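Local coordinates for protein transcriptional regulator, IclR family (Ruegeria sp. TM1040, PDB 3R4K) that probably binds DNA through an N-terminal helix-turn-helix domain and regulates transcription, with a C-terminal IclR-type domain that in relatives senses small effector molecules, at residues L103-H113 with M125-F133; P202-L211 with T243-F254. All coordinates share one frame; numbering follows the deposited sequence.

Both contacts reach the same antiparallel sheet of the C-terminal domain, and they lie about 18 Å apart, centre to centre. Interaction 1 adds the edge strand 129-131 to strand 107-114, whereas interaction 2 lays the chain that follows helix 225-245 against the hairpin of strands 196-204 and 210-219. The two meet where strand 97-104 runs beside strand 210-219: Leu103 N lies 2.9 Å from Leu211 O, a probable backbone hydrogen bond, and Leu103 CD1 packs 3.7 Å from Val210 O. Leu103 thus takes part in both: its N and CD1 meet 202-211, and its CD2 meets Phe133 within interaction 1.

Interaction 1: L103-H113 with M125-F133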
loop_
_atom_site.group_PDB
_atom_site.type_symbol
_atom_site.label_atom_id
_atom_site.label_comp_id
_atom_site.label_asym_id
_atom_site.label_seq_id
_atom_site.Cartn_x
_atom_site.Cartn_y
_atom_site.Cartn_z
ATOM N N LEU A 103 11.674 -5.667 -8.893
ATOM C CA LEU A 103 11.344 -5.121 -10.199
ATOM C C LEU A 103 11.343 -3.597 -10.111
ATOM O O LEU A 103 10.651 -3.022 -9.267
ATOM C CB LEU A 103 9.994 -5.643 -10.704
ATOM C CG LEU A 103 10.009 -7.018 -11.361
ATOM C CD1 LEU A 103 8.612 -7.531 -11.552
ATOM C CD2 LEU A 103 10.714 -6.980 -12.688
ATOM N N GLN A 104 12.200 -2.959 -10.909
ATOM C CA GLN A 104 12.299 -1.505 -10.974
ATOM C C GLN A 104 11.928 -1.144 -12.397
ATOM O O GLN A 104 12.785 -0.985 -13.272
ATOM C CB GLN A 104 13.689 -1.002 -10.539
ATOM C CG GLN A 104 13.782 -0.665 -9.045
ATOM C CD GLN A 104 15.016 0.153 -8.708
ATOM O OE1 GLN A 104 15.970 -0.339 -8.094
ATOM N NE2 GLN A 104 15.022 1.429 -9.092
ATOM N N GLY A 105 10.623 -1.130 -12.626
ATOM C CA GLY A 105 10.051 -0.910 -13.944
ATOM C C GLY A 105 10.102 -2.203 -14.724
ATOM O O GLY A 105 9.501 -3.203 -14.314
ATOM N N GLU A 106 10.865 -2.201 -15.819
ATOM C CA GLU A 106 11.023 -3.373 -16.671
ATOM C C GLU A 106 12.326 -4.156 -16.370
ATOM O O GLU A 106 12.579 -5.178 -17.021
ATOM C CB GLU A 106 10.943 -2.977 -18.155
ATOM C CG GLU A 106 9.510 -2.989 -18.661
ATOM C CD GLU A 106 9.307 -3.072 -20.160
ATOM O OE1 GLU A 106 10.244 -2.742 -20.927
ATOM O OE2 GLU A 106 8.180 -3.433 -20.565
ATOM N N GLN A 107 13.114 -3.735 -15.360
ATOM C CA GLN A 107 14.340 -4.456 -15.001
ATOM C C GLN A 107 14.284 -4.996 -13.562
ATOM O O GLN A 107 13.475 -4.544 -12.743
ATOM C CB GLN A 107 15.595 -3.591 -15.213
ATOM C CG GLN A 107 15.683 -2.340 -14.332
ATOM C CD GLN A 107 17.018 -1.634 -14.437
ATOM O OE1 GLN A 107 17.653 -1.573 -15.505
ATOM N NE2 GLN A 107 17.455 -1.054 -13.325
ATOM N N LEU A 108 15.143 -5.980 -13.282
ATOM C CA LEU A 108 15.262 -6.618 -11.974
ATOM C C LEU A 108 16.615 -6.224 -11.334
ATOM O O LEU A 108 17.682 -6.511 -11.899
ATOM C CB LEU A 108 15.107 -8.144 -12.110
ATOM C CG LEU A 108 15.134 -8.948 -10.819
ATOM C CD1 LEU A 108 13.843 -8.769 -10.018
ATOM C CD2 LEU A 108 15.383 -10.409 -11.115
ATOM N N ALA A 109 16.562 -5.522 -10.185
ATOM C CA ALA A 109 17.760 -5.018 -9.499
ATOM C C ALA A 109 17.934 -5.572 -8.072
ATOM O O ALA A 109 16.986 -5.525 -7.288
ATOM C CB ALA A 109 17.710 -3.498 -9.449
ATOM N N SER A 110 19.146 -6.098 -7.744
ATOM C CA SER A 110 19.452 -6.620 -6.408
ATOM C C SER A 110 19.605 -5.415 -5.505
ATOM O O SER A 110 20.466 -4.572 -5.761
ATOM C CB SER A 110 20.698 -7.503 -6.410
ATOM O OG SER A 110 20.775 -8.267 -5.218
ATOM N N LEU A 111 18.720 -5.277 -4.501
ATOM C CA LEU A 111 18.710 -4.070 -3.687
ATOM C C LEU A 111 19.087 -4.255 -2.203
ATOM O O LEU A 111 19.386 -3.264 -1.535
ATOM C CB LEU A 111 17.342 -3.403 -3.833
ATOM C CG LEU A 111 17.113 -2.823 -5.264
ATOM C CD1 LEU A 111 15.654 -2.478 -5.505
ATOM C CD2 LEU A 111 18.087 -1.644 -5.589
ATOM N N SER A 112 19.141 -5.494 -1.713
ATOM C CA SER A 112 19.563 -5.794 -0.342
ATOM C C SER A 112 20.157 -7.183 -0.331
ATOM O O SER A 112 19.708 -8.047 -1.093
ATOM C CB SER A 112 18.431 -5.642 0.682
ATOM O OG SER A 112 17.400 -6.595 0.542
ATOM N N HIS A 113 21.224 -7.373 0.459
ATOM C CA HIS A 113 21.893 -8.663 0.577
ATOM C C HIS A 113 22.439 -8.853 1.977
ATOM O O HIS A 113 22.563 -7.894 2.739
ATOM C CB HIS A 113 23.026 -8.810 -0.468
ATOM C CG HIS A 113 24.175 -7.874 -0.258
ATOM N ND1 HIS A 113 24.220 -6.634 -0.885
ATOM C CD2 HIS A 113 25.282 -8.011 0.521
ATOM C CE1 HIS A 113 25.351 -6.065 -0.481
ATOM N NE2 HIS A 113 26.019 -6.847 0.383
HETATM N N MSE A 125 28.503 -9.351 -3.585
HETATM C CA MSE A 125 27.533 -8.512 -4.275
HETATM C C MSE A 125 27.737 -7.038 -4.013
HETATM O O MSE A 125 28.453 -6.625 -3.090
HETATM C CB MSE A 125 26.119 -8.846 -3.807
HETATM C CG MSE A 125 25.890 -10.293 -3.604
HETATM SE SE MSE A 125 24.337 -10.809 -4.503
HETATM C CE MSE A 125 24.783 -10.428 -6.423
ATOM N N GLU A 126 27.013 -6.250 -4.805
ATOM C CA GLU A 126 26.886 -4.808 -4.715
ATOM C C GLU A 126 25.421 -4.507 -4.924
ATOM O O GLU A 126 24.770 -5.159 -5.764
ATOM C CB GLU A 126 27.774 -4.101 -5.746
ATOM C CG GLU A 126 28.367 -2.801 -5.239
ATOM C CD GLU A 126 29.254 -2.097 -6.244
ATOM O OE1 GLU A 126 28.931 -0.945 -6.612
ATOM O OE2 GLU A 126 30.277 -2.691 -6.658
ATOM N N ASP A 127 24.861 -3.594 -4.122
ATOM C CA ASP A 127 23.448 -3.272 -4.301
ATOM C C ASP A 127 23.290 -2.421 -5.558
ATOM O O ASP A 127 24.243 -1.754 -5.977
ATOM C CB ASP A 127 22.856 -2.610 -3.049
ATOM C CG ASP A 127 22.688 -3.581 -1.890
ATOM O OD1 ASP A 127 22.432 -4.794 -2.152
ATOM O OD2 ASP A 127 22.802 -3.136 -0.725
ATOM N N ALA A 128 22.114 -2.524 -6.192
ATOM C CA ALA A 128 21.698 -1.881 -7.447
ATOM C C ALA A 128 22.300 -2.608 -8.673
ATOM O O ALA A 128 22.288 -2.065 -9.784
ATOM C CB ALA A 128 22.045 -0.390 -7.466
ATOM N N GLU A 129 22.775 -3.854 -8.484
ATOM C CA GLU A 129 23.262 -4.682 -9.580
ATOM C C GLU A 129 22.042 -5.178 -10.385
ATOM O O GLU A 129 21.066 -5.656 -9.803
ATOM C CB GLU A 129 24.112 -5.844 -9.036
ATOM C CG GLU A 129 24.675 -6.754 -10.116
ATOM C CD GLU A 129 25.951 -7.493 -9.756
ATOM O OE1 GLU A 129 26.014 -8.117 -8.669
ATOM O OE2 GLU A 129 26.881 -7.481 -10.595
ATOM N N VAL A 130 22.076 -5.017 -11.703
ATOM C CA VAL A 130 20.973 -5.424 -12.582
ATOM C C VAL A 130 21.173 -6.896 -12.969
ATOM O O VAL A 130 22.257 -7.285 -13.414
ATOM C CB VAL A 130 20.813 -4.489 -13.808
ATOM C CG1 VAL A 130 19.671 -4.950 -14.720
ATOM C CG2 VAL A 130 20.583 -3.043 -13.356
ATOM N N LEU A 131 20.134 -7.706 -12.757
ATOM C CA LEU A 131 20.144 -9.138 -13.034
ATOM C C LEU A 131 19.401 -9.427 -14.324
ATOM O O LEU A 131 18.414 -8.743 -14.650
ATOM C CB LEU A 131 19.509 -9.939 -11.882
ATOM C CG LEU A 131 19.972 -9.692 -10.432
ATOM C CD1 LEU A 131 21.445 -9.306 -10.292
ATOM C CD2 LEU A 131 19.093 -8.801 -9.741
ATOM N N THR A 132 19.877 -10.427 -15.078
ATOM C CA THR A 132 19.213 -10.799 -16.322
ATOM C C THR A 132 17.996 -11.681 -15.979
ATOM O O THR A 132 18.013 -12.383 -14.963
ATOM C CB THR A 132 20.195 -11.484 -17.287
ATOM O OG1 THR A 132 20.646 -12.712 -16.719
ATOM C CG2 THR A 132 21.394 -10.605 -17.641
ATOM N N PHE A 133 16.946 -11.631 -16.810
ATOM C CA PHE A 133 15.765 -12.456 -16.580
ATOM C C PHE A 133 16.024 -13.916 -16.956
ATOM O O PHE A 133 15.460 -14.827 -16.349
ATOM C CB PHE A 133 14.553 -11.916 -17.351
ATOM C CG PHE A 133 13.911 -10.713 -16.698
ATOM C CD1 PHE A 133 13.199 -10.842 -15.505
ATOM C CD2 PHE A 133 14.015 -9.454 -17.270
ATOM C CE1 PHE A 133 12.628 -9.725 -14.890
ATOM C CE2 PHE A 133 13.423 -8.339 -16.662
ATOM C CZ PHE A 133 12.743 -8.482 -15.475
HETATM O O HOH W 1 22.450 -4.712 1.763
HETATM O O HOH W 2 29.154 -6.065 -0.092
#
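The imidazole of His113 is sandwiched, with CB of selenomethionine Met125 over one face, 4.2 Å from the ring centroid in a CH-pi contact, and a water towards the rim of the other. At its edge, ND1 donates to Asp127 OD1 (2.9 Å), nearly in the ring plane but from above the carboxylate plane. CG of His113 sits between the backbone N and carbonyl carbon (chi1 67°), which swings the ring towards 125-133. The same water accepts from His113 N and donates to Asp127 OD2, so both carboxylate oxygens are engaged.

At the other end, the Phe133 ring receives Leu103 CD2 (3.8 Å from CZ) and the carbonyl oxygen of Glu106 at its edge. Between them the backbones pair antiparallel, Leu131 N donating to Leu108 O (2.9 Å) and Ser110 N to Glu129 O (2.8 Å). Leu131 CD2 packs against Leu108 CG and Ser110 CB, while Val130 CG2 touches the amide of Gln107 crosswise. Ala128 N, inside a type II turn, reaches Ser110 O.

Beyond the contact, Phe133 and Leu108 pack on Val142 of helix 137-143, Leu111 leans on Leu80 of helix 79-94, and strand 97-104 pairs with 107-114, with a classic beta bulge where Leu111 and Ser112 both face Leu100.

Interaction 2: P202-L211 with T243-F254; sequences PIFGPDRAVL and TERIGGACPPEF
Gly205 O accepts from Ala249 N at 3.1 Å, the hydrogen bond that joins the two segments. Arg208 N, within the type I turn Gly205-Arg208, approaches the same oxygen from the opposite face of its carbonyl plane. CA-H...O contacts reinforce the junction, from Gly248 CA to Phe204 O and from Arg208 CA to Ala249 O (3.2 Å). A CB on Gly248 would clash with Phe204 O in this backbone geometry.

The chain gets there by a Schellman motif that ends helix 225-245: Gly248 N returns to Thr243 O and Gly247 N to Glu244 O, with Gly247 at positive phi. What follows is an irregular tail wrapped over the hairpin connecting strands 196-204 and 210-219, a hairpin of the IclR C-terminal domain. Ile246 CD1 meets Leu211 CD1 tip to tip (3.5 Å), beside Ile79 of helix 79-94.

Farther along, Phe204 is the main anchor. Its CG lies anti to the carbonyl carbon (chi1 -63°), carrying the ring across to the tail, where Pro251 CD sits over the centre of one face, 3.4 Å from the centroid. The CE2 edge points at the face of Phe254 in a T-shaped pair, centroids 5.2 Å apart and planes at 70°. An alanine here is likely to leave Pro251 CD and the face of Phe254 without the ring they pack on, opening a gap between hairpin and tail. Tyr145 meets the Phe204 ring in a further edge-to-face pair, and Pro202 CG touches Phe254 CE1 (3.7 Å).

Arg208 runs alongside the tail, CG against Ala249 CB, and a bend at chi3 (-70°) turns one face of its guanidinium to Pro252 CD, 3.4 Å from NH1. Pro206, whose CG touches Ile246 O, also packs on Ala71 of the second subunit.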
loop_
_atom_site.group_PDB
_atom_site.type_symbol
_atom_site.label_atom_id
_atom_site.label_comp_id
_atom_site.label_asym_id
_atom_site.label_seq_id
_atom_site.Cartn_x
_atom_site.Cartn_y
_atom_site.Cartn_z
ATOM N N PRO A 202 10.003 -16.609 -5.933
ATOM C CA PRO A 202 9.401 -15.291 -6.173
ATOM C C PRO A 202 8.790 -14.697 -4.894
ATOM O O PRO A 202 8.408 -15.427 -3.979
ATOM C CB PRO A 202 8.326 -15.593 -7.210
ATOM C CG PRO A 202 7.902 -17.004 -6.890
ATOM C CD PRO A 202 9.123 -17.707 -6.400
ATOM N N ILE A 203 8.736 -13.357 -4.829
ATOM C CA ILE A 203 8.132 -12.597 -3.741
ATOM C C ILE A 203 6.927 -11.926 -4.355
ATOM O O ILE A 203 7.027 -11.323 -5.436
ATOM C CB ILE A 203 9.128 -11.607 -3.061
ATOM C CG1 ILE A 203 10.365 -12.341 -2.487
ATOM C CG2 ILE A 203 8.444 -10.747 -1.975
ATOM C CD1 ILE A 203 10.098 -13.455 -1.364
ATOM N N PHE A 204 5.773 -12.112 -3.719
ATOM C CA PHE A 204 4.523 -11.576 -4.216
ATOM C C PHE A 204 4.042 -10.473 -3.315
ATOM O O PHE A 204 4.134 -10.598 -2.090
ATOM C CB PHE A 204 3.468 -12.699 -4.332
ATOM C CG PHE A 204 3.813 -13.801 -5.310
ATOM C CD1 PHE A 204 3.712 -13.594 -6.685
ATOM C CD2 PHE A 204 4.193 -15.056 -4.860
ATOM C CE1 PHE A 204 4.031 -14.615 -7.591
ATOM C CE2 PHE A 204 4.501 -16.081 -5.768
ATOM C CZ PHE A 204 4.411 -15.855 -7.126
ATOM N N GLY A 205 3.493 -9.418 -3.923
ATOM C CA GLY A 205 2.933 -8.282 -3.191
ATOM C C GLY A 205 1.491 -8.472 -2.755
ATOM O O GLY A 205 0.876 -9.506 -3.058
ATOM N N PRO A 206 0.913 -7.470 -2.055
ATOM C CA PRO A 206 -0.491 -7.581 -1.597
ATOM C C PRO A 206 -1.524 -7.815 -2.715
ATOM O O PRO A 206 -2.542 -8.466 -2.463
ATOM C CB PRO A 206 -0.740 -6.246 -0.892
ATOM C CG PRO A 206 0.616 -5.764 -0.479
ATOM C CD PRO A 206 1.509 -6.195 -1.614
ATOM N N ASP A 207 -1.243 -7.345 -3.944
ATOM C CA ASP A 207 -2.109 -7.496 -5.114
ATOM C C ASP A 207 -1.932 -8.862 -5.842
ATOM O O ASP A 207 -2.554 -9.075 -6.894
ATOM C CB ASP A 207 -1.847 -6.341 -6.104
ATOM C CG ASP A 207 -0.435 -6.229 -6.652
ATOM O OD1 ASP A 207 0.475 -6.879 -6.098
ATOM O OD2 ASP A 207 -0.228 -5.448 -7.595
ATOM N N ARG A 208 -1.088 -9.773 -5.282
ATOM C CA ARG A 208 -0.770 -11.114 -5.817
ATOM C C ARG A 208 0.177 -11.073 -7.035
ATOM O O ARG A 208 0.456 -12.127 -7.615
ATOM C CB ARG A 208 -2.022 -11.926 -6.181
ATOM C CG ARG A 208 -2.885 -12.280 -5.004
ATOM C CD ARG A 208 -3.634 -13.571 -5.227
ATOM N NE ARG A 208 -4.677 -13.449 -6.243
ATOM C CZ ARG A 208 -5.581 -14.391 -6.487
ATOM N NH1 ARG A 208 -5.584 -15.517 -5.778
ATOM N NH2 ARG A 208 -6.510 -14.204 -7.422
ATOM N N ALA A 209 0.675 -9.884 -7.418
ATOM C CA ALA A 209 1.621 -9.768 -8.535
ATOM C C ALA A 209 3.030 -9.993 -8.025
ATOM O O ALA A 209 3.335 -9.653 -6.868
ATOM C CB ALA A 209 1.512 -8.402 -9.191
ATOM N N VAL A 210 3.888 -10.573 -8.880
ATOM C CA VAL A 210 5.288 -10.829 -8.553
ATOM C C VAL A 210 6.012 -9.453 -8.410
ATOM O O VAL A 210 5.857 -8.600 -9.292
ATOM C CB VAL A 210 5.943 -11.813 -9.585
ATOM C CG1 VAL A 210 6.061 -11.214 -10.982
ATOM C CG2 VAL A 210 7.288 -12.346 -9.095
ATOM N N LEU A 211 6.701 -9.225 -7.255
ATOM C CA LEU A 211 7.464 -7.999 -6.917
ATOM C C LEU A 211 8.944 -8.106 -7.245
ATOM O O LEU A 211 9.619 -7.103 -7.519
ATOM C CB LEU A 211 7.412 -7.709 -5.395
ATOM C CG LEU A 211 6.186 -7.168 -4.757
ATOM C CD1 LEU A 211 6.523 -6.717 -3.388
ATOM C CD2 LEU A 211 5.622 -5.992 -5.530
ATOM N N THR A 243 7.048 -12.462 2.383
ATOM C CA THR A 243 5.763 -12.188 1.748
ATOM C C THR A 243 4.773 -11.732 2.849
ATOM O O THR A 243 4.052 -10.753 2.659
ATOM C CB THR A 243 5.292 -13.423 0.928
ATOM O OG1 THR A 243 6.231 -13.689 -0.121
ATOM C CG2 THR A 243 3.940 -13.222 0.284
ATOM N N GLU A 244 4.820 -12.384 4.015
ATOM C CA GLU A 244 3.978 -12.086 5.169
ATOM C C GLU A 244 4.316 -10.705 5.773
ATOM O O GLU A 244 3.382 -9.973 6.093
ATOM C CB GLU A 244 4.136 -13.190 6.205
ATOM C CG GLU A 244 3.143 -13.147 7.344
ATOM C CD GLU A 244 3.659 -13.852 8.585
ATOM O OE1 GLU A 244 4.069 -13.147 9.535
ATOM O OE2 GLU A 244 3.697 -15.106 8.591
ATOM N N ARG A 245 5.630 -10.330 5.891
ATOM C CA ARG A 245 6.054 -9.033 6.445
ATOM C C ARG A 245 5.618 -7.845 5.559
ATOM O O ARG A 245 5.642 -6.702 6.030
ATOM C CB ARG A 245 7.576 -8.977 6.675
ATOM C CG ARG A 245 8.164 -9.997 7.674
ATOM C CD ARG A 245 8.210 -9.527 9.125
ATOM N NE ARG A 245 9.056 -8.342 9.333
ATOM C CZ ARG A 245 8.618 -7.170 9.801
ATOM N NH1 ARG A 245 7.337 -7.010 10.124
ATOM N NH2 ARG A 245 9.459 -6.152 9.952
ATOM N N ILE A 246 5.206 -8.103 4.298
ATOM C CA ILE A 246 4.770 -7.054 3.383
ATOM C C ILE A 246 3.288 -7.226 3.008
ATOM O O ILE A 246 2.815 -6.524 2.129
ATOM C CB ILE A 246 5.682 -6.938 2.119
ATOM C CG1 ILE A 246 5.643 -8.226 1.255
ATOM C CG2 ILE A 246 7.123 -6.529 2.491
ATOM C CD1 ILE A 246 5.969 -8.036 -0.222
ATOM N N GLY A 247 2.569 -8.117 3.686
ATOM C CA GLY A 247 1.148 -8.360 3.459
ATOM C C GLY A 247 0.808 -8.918 2.091
ATOM O O GLY A 247 -0.289 -8.675 1.566
ATOM N N GLY A 248 1.752 -9.664 1.526
ATOM C CA GLY A 248 1.605 -10.270 0.209
ATOM C C GLY A 248 0.679 -11.467 0.171
ATOM O O GLY A 248 0.340 -12.050 1.201
ATOM N N ALA A 249 0.240 -11.815 -1.033
ATOM C CA ALA A 249 -0.623 -12.968 -1.290
ATOM C C ALA A 249 -0.123 -13.686 -2.527
ATOM O O ALA A 249 0.257 -13.040 -3.506
ATOM C CB ALA A 249 -2.070 -12.536 -1.462
ATOM N N CYS A 250 -0.064 -15.021 -2.449
ATOM C CA CYS A 250 0.423 -15.869 -3.529
ATOM C C CYS A 250 -0.677 -16.108 -4.542
ATOM O O CYS A 250 -1.825 -16.297 -4.146
ATOM C CB CYS A 250 0.964 -17.181 -2.968
ATOM S SG CYS A 250 2.312 -16.970 -1.761
ATOM N N PRO A 251 -0.375 -16.134 -5.853
ATOM C CA PRO A 251 -1.425 -16.456 -6.831
ATOM C C PRO A 251 -1.757 -17.966 -6.810
ATOM O O PRO A 251 -0.949 -18.732 -6.286
ATOM C CB PRO A 251 -0.804 -16.008 -8.156
ATOM C CG PRO A 251 0.639 -16.172 -7.973
ATOM C CD PRO A 251 0.931 -15.959 -6.513
ATOM N N PRO A 252 -2.928 -18.432 -7.325
ATOM C CA PRO A 252 -3.229 -19.885 -7.266
ATOM C C PRO A 252 -2.193 -20.769 -7.979
ATOM O O PRO A 252 -1.927 -21.889 -7.522
ATOM C CB PRO A 252 -4.610 -20.000 -7.939
ATOM C CG PRO A 252 -4.825 -18.716 -8.668
ATOM C CD PRO A 252 -4.043 -17.673 -7.939
ATOM N N GLU A 253 -1.588 -20.241 -9.069
ATOM C CA GLU A 253 -0.560 -20.900 -9.893
ATOM C C GLU A 253 0.776 -21.153 -9.125
ATOM O O GLU A 253 1.677 -21.792 -9.680
ATOM C CB GLU A 253 -0.287 -20.093 -11.185
ATOM C CG GLU A 253 0.092 -18.634 -10.957
ATOM C CD GLU A 253 -0.984 -17.609 -11.258
ATOM O OE1 GLU A 253 -2.111 -17.750 -10.731
ATOM O OE2 GLU A 253 -0.674 -16.622 -11.963
ATOM N N PHE A 254 0.894 -20.646 -7.873
ATOM C CA PHE A 254 2.070 -20.814 -7.029
ATOM C C PHE A 254 1.829 -21.950 -6.011
ATOM O O PHE A 254 0.875 -21.876 -5.227
ATOM C CB PHE A 254 2.461 -19.496 -6.331
ATOM C CG PHE A 254 3.689 -19.610 -5.461
ATOM C CD1 PHE A 254 4.958 -19.643 -6.023
ATOM C CD2 PHE A 254 3.576 -19.699 -4.082
ATOM C CE1 PHE A 254 6.093 -19.768 -5.220
ATOM C CE2 PHE A 254 4.712 -19.816 -3.277
ATOM C CZ PHE A 254 5.964 -19.849 -3.851
#